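Local coordinates for putative carbonic anhydrase (Streptococcus mutans, PDB 3LAS) that catalyses, as a zinc-dependent beta-class carbonic anhydrase, the interconversion of carbon dioxide and hydrogencarbonate, at the interface of chains A and B. Numbering follows the deposited sequence. Chains: chain A/B, Putative carbonic anhydrase.

The interface of chains A and B. Residues chain A 24-27; chain B 41-42, 93, 158.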
ATOM      1  N   HIS A  24      19.619   6.847  -9.885  1.00 14.51           N
ATOM      2  CA  HIS A  24      18.317   7.511  -9.961  1.00 13.26           C
ATOM      3  C   HIS A  24      17.462   6.863 -11.030  1.00 15.73           C
ATOM      4  O   HIS A  24      17.885   6.565 -12.179  1.00 17.46           O
ATOM      5  CB  HIS A  24      18.492   8.970 -10.396  1.00 14.71           C
ATOM      6  CG  HIS A  24      17.198   9.735 -10.426  1.00 14.46           C
ATOM      7  ND1 HIS A  24      16.475  10.052  -9.292  1.00 16.30           N
ATOM      8  CD2 HIS A  24      16.477  10.192 -11.484  1.00 18.56           C
ATOM      9  CE1 HIS A  24      15.360  10.691  -9.661  1.00 16.24           C
ATOM     10  NE2 HIS A  24      15.341  10.760 -10.978  1.00 18.31           N
ATOM     11  N   LEU A  25      16.200   6.579 -10.692  1.00 12.99           N
ATOM     12  CA  LEU A  25      15.215   6.109 -11.620  1.00 13.58           C
ATOM     13  C   LEU A  25      14.092   7.135 -11.757  1.00 11.67           C
ATOM     14  O   LEU A  25      13.913   7.939 -10.835  1.00 12.06           O
ATOM     15  CB  LEU A  25      14.610   4.829 -11.025  1.00 12.65           C
ATOM     16  CG  LEU A  25      15.559   3.600 -11.052  1.00 11.77           C
ATOM     17  CD1 LEU A  25      14.964   2.501 -10.155  1.00 13.90           C
ATOM     18  CD2 LEU A  25      15.825   3.045 -12.421  1.00 16.02           C
ATOM     19  N   PRO A  26      13.346   7.108 -12.847  1.00 13.25           N
ATOM     20  CA  PRO A  26      12.306   8.153 -13.023  1.00 13.44           C
ATOM     21  C   PRO A  26      11.091   7.956 -12.103  1.00 11.50           C
ATOM     22  O   PRO A  26      10.741   6.809 -11.727  1.00 13.06           O
ATOM     23  CB  PRO A  26      11.855   7.940 -14.490  1.00 14.29           C
ATOM     24  CG  PRO A  26      12.182   6.509 -14.800  1.00 17.66           C
ATOM     25  CD  PRO A  26      13.485   6.197 -13.988  1.00 14.84           C
ATOM     26  N   LEU A  27      10.431   9.041 -11.775  1.00 11.51           N
ATOM     27  CA  LEU A  27       9.248   8.993 -10.964  1.00 11.97           C
ATOM     28  C   LEU A  27       8.118   8.226 -11.676  1.00 12.01           C
ATOM     29  O   LEU A  27       7.333   7.523 -11.037  1.00 12.72           O
ATOM     30  CB  LEU A  27       8.834  10.422 -10.730  1.00 14.66           C
ATOM     31  CG  LEU A  27       7.939  10.716  -9.559  1.00 20.51           C
ATOM     32  CD1 LEU A  27       7.758   9.813  -8.336  1.00 13.24           C
ATOM     33  CD2 LEU A  27       7.871  12.247  -9.164  1.00 18.66           C
TER
ATOM     34  N   SER B  41       7.196   3.415  -7.264  1.00  7.77           N
ATOM     35  CA  SER B  41       7.776   2.230  -7.909  1.00  8.48           C
ATOM     36  C   SER B  41       9.227   1.971  -7.598  1.00  8.72           C
ATOM     37  O   SER B  41       9.675   0.838  -7.827  1.00  8.52           O
ATOM     38  CB  SER B  41       7.548   2.411  -9.390  1.00  9.46           C
ATOM     39  OG  SER B  41       8.391   3.417  -9.939  1.00 11.21           O
ATOM     40  N   ARG B  42       9.894   3.004  -7.051  1.00  7.72           N
ATOM     41  CA  ARG B  42      11.358   2.859  -6.773  1.00  8.38           C
ATOM     42  C   ARG B  42      11.619   2.523  -5.346  1.00  8.86           C
ATOM     43  O   ARG B  42      12.775   2.545  -4.927  1.00  9.98           O
ATOM     44  CB  ARG B  42      12.029   4.192  -7.084  1.00  8.60           C
ATOM     45  CG  ARG B  42      11.710   4.641  -8.527  1.00 10.01           C
ATOM     46  CD  ARG B  42      12.100   6.137  -8.767  1.00  9.51           C
ATOM     47  NE  ARG B  42      11.253   6.966  -7.917  1.00  8.64           N
ATOM     48  CZ  ARG B  42      11.399   8.279  -7.813  1.00  8.83           C
ATOM     49  NH1 ARG B  42      12.339   8.943  -8.495  1.00 10.65           N
ATOM     50  NH2 ARG B  42      10.669   8.910  -6.925  1.00 10.23           N
ATOM     51  N   ASP B  93      11.996  12.816  -3.576  1.00  9.89           N
ATOM     52  CA  ASP B  93      11.436  12.881  -4.915  1.00 10.43           C
ATOM     53  C   ASP B  93      10.051  12.227  -4.994  1.00  9.89           C
ATOM     54  O   ASP B  93       9.752  11.485  -5.952  1.00 10.14           O
ATOM     55  CB  ASP B  93      12.428  12.234  -5.954  1.00 10.96           C
ATOM     56  CG  ASP B  93      12.017  12.548  -7.416  1.00 12.50           C
ATOM     57  OD1 ASP B  93      11.519  13.683  -7.679  1.00 15.52           O
ATOM     58  OD2 ASP B  93      12.245  11.768  -8.343  1.00 12.84           O
ATOM     59  N   ASP B 158      17.470   7.642  -4.313  1.00  9.78           N
ATOM     60  CA  ASP B 158      18.734   7.516  -5.111  1.00 10.22           C
ATOM     61  C   ASP B 158      19.756   6.733  -4.402  1.00 10.88           C
ATOM     62  O   ASP B 158      20.658   6.170  -5.121  1.00 14.14           O
ATOM     63  CB  ASP B 158      19.267   8.931  -5.386  1.00 11.19           C
ATOM     64  CG  ASP B 158      18.324   9.662  -6.291  1.00 15.86           C
ATOM     65  OD1 ASP B 158      17.473   9.103  -7.063  1.00 16.92           O
ATOM     66  OD2 ASP B 158      18.315  10.927  -6.088  1.00 30.01           O
TER
HETATM   67  O   HOH W   1       7.307   5.841  -8.966  1.00 11.21           O
HETATM   68  O   HOH W   2      15.657   6.803  -7.865  1.00 16.06           O
HETATM   69  O   HOH W   3      12.791  12.614 -10.780  1.00 26.36           O
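A:His24 and A:Leu25 meet B:Asp158 and B:Arg42 in a polar patch of a two-fold symmetric homodimer interface, where an extended loop of one subunit is pinned against B:Asp158 and against B:Ser41, B:Arg42 and B:Asp93, close in sequence to zinc ligands. The dimer is the basic unit of beta-class carbonic anhydrases; this patch helps hold its subunits together, and each bond has its twin with the chains exchanged. The patch illustrates how an arginine oriented within its own chain can read the backbone of a partner. B:Arg42 ends the family's Cys-X-Asp-Ser-Arg motif, supplying the arginine of its Asp-Arg dyad. B:Asp93, next to the zinc ligand B:Cys94, holds its guanidinium end-on: carboxylate OD2 takes NH1 at 2.8 Å in a salt bridge, on the anti side but tilted out of the carboxylate plane, while backbone O receives NH2 from above the carbonyl plane. Fixed in this way, NH1 also reaches across to the carbonyl O of A:Leu25 at 3.0 Å, the acceptor lying near the guanidinium plane. A bend at chi3 (-65°) turns the arginine's end towards these acceptors, and its CD packs on CB of A:Leu25. CA of A:Leu27 covers one guanidinium face. On the other flank the imidazole of A:His24, swung anti to its own amide nitrogen (chi1 -177°), donates from ND1 to OD1 of B:Asp158 at 2.6 Å, nearly in the ring plane, on the syn side but tilted out of the plane of a carboxylate turned 69° from the ring. Water extends the seam: one molecule joins A:Leu25 N to the same OD1, another joins A:Leu27 O to B:Ser41 N and OG, and a third links A:His24 NE2 to B:Asp93 OD2, lying 2.6 Å from that carboxylate oxygen.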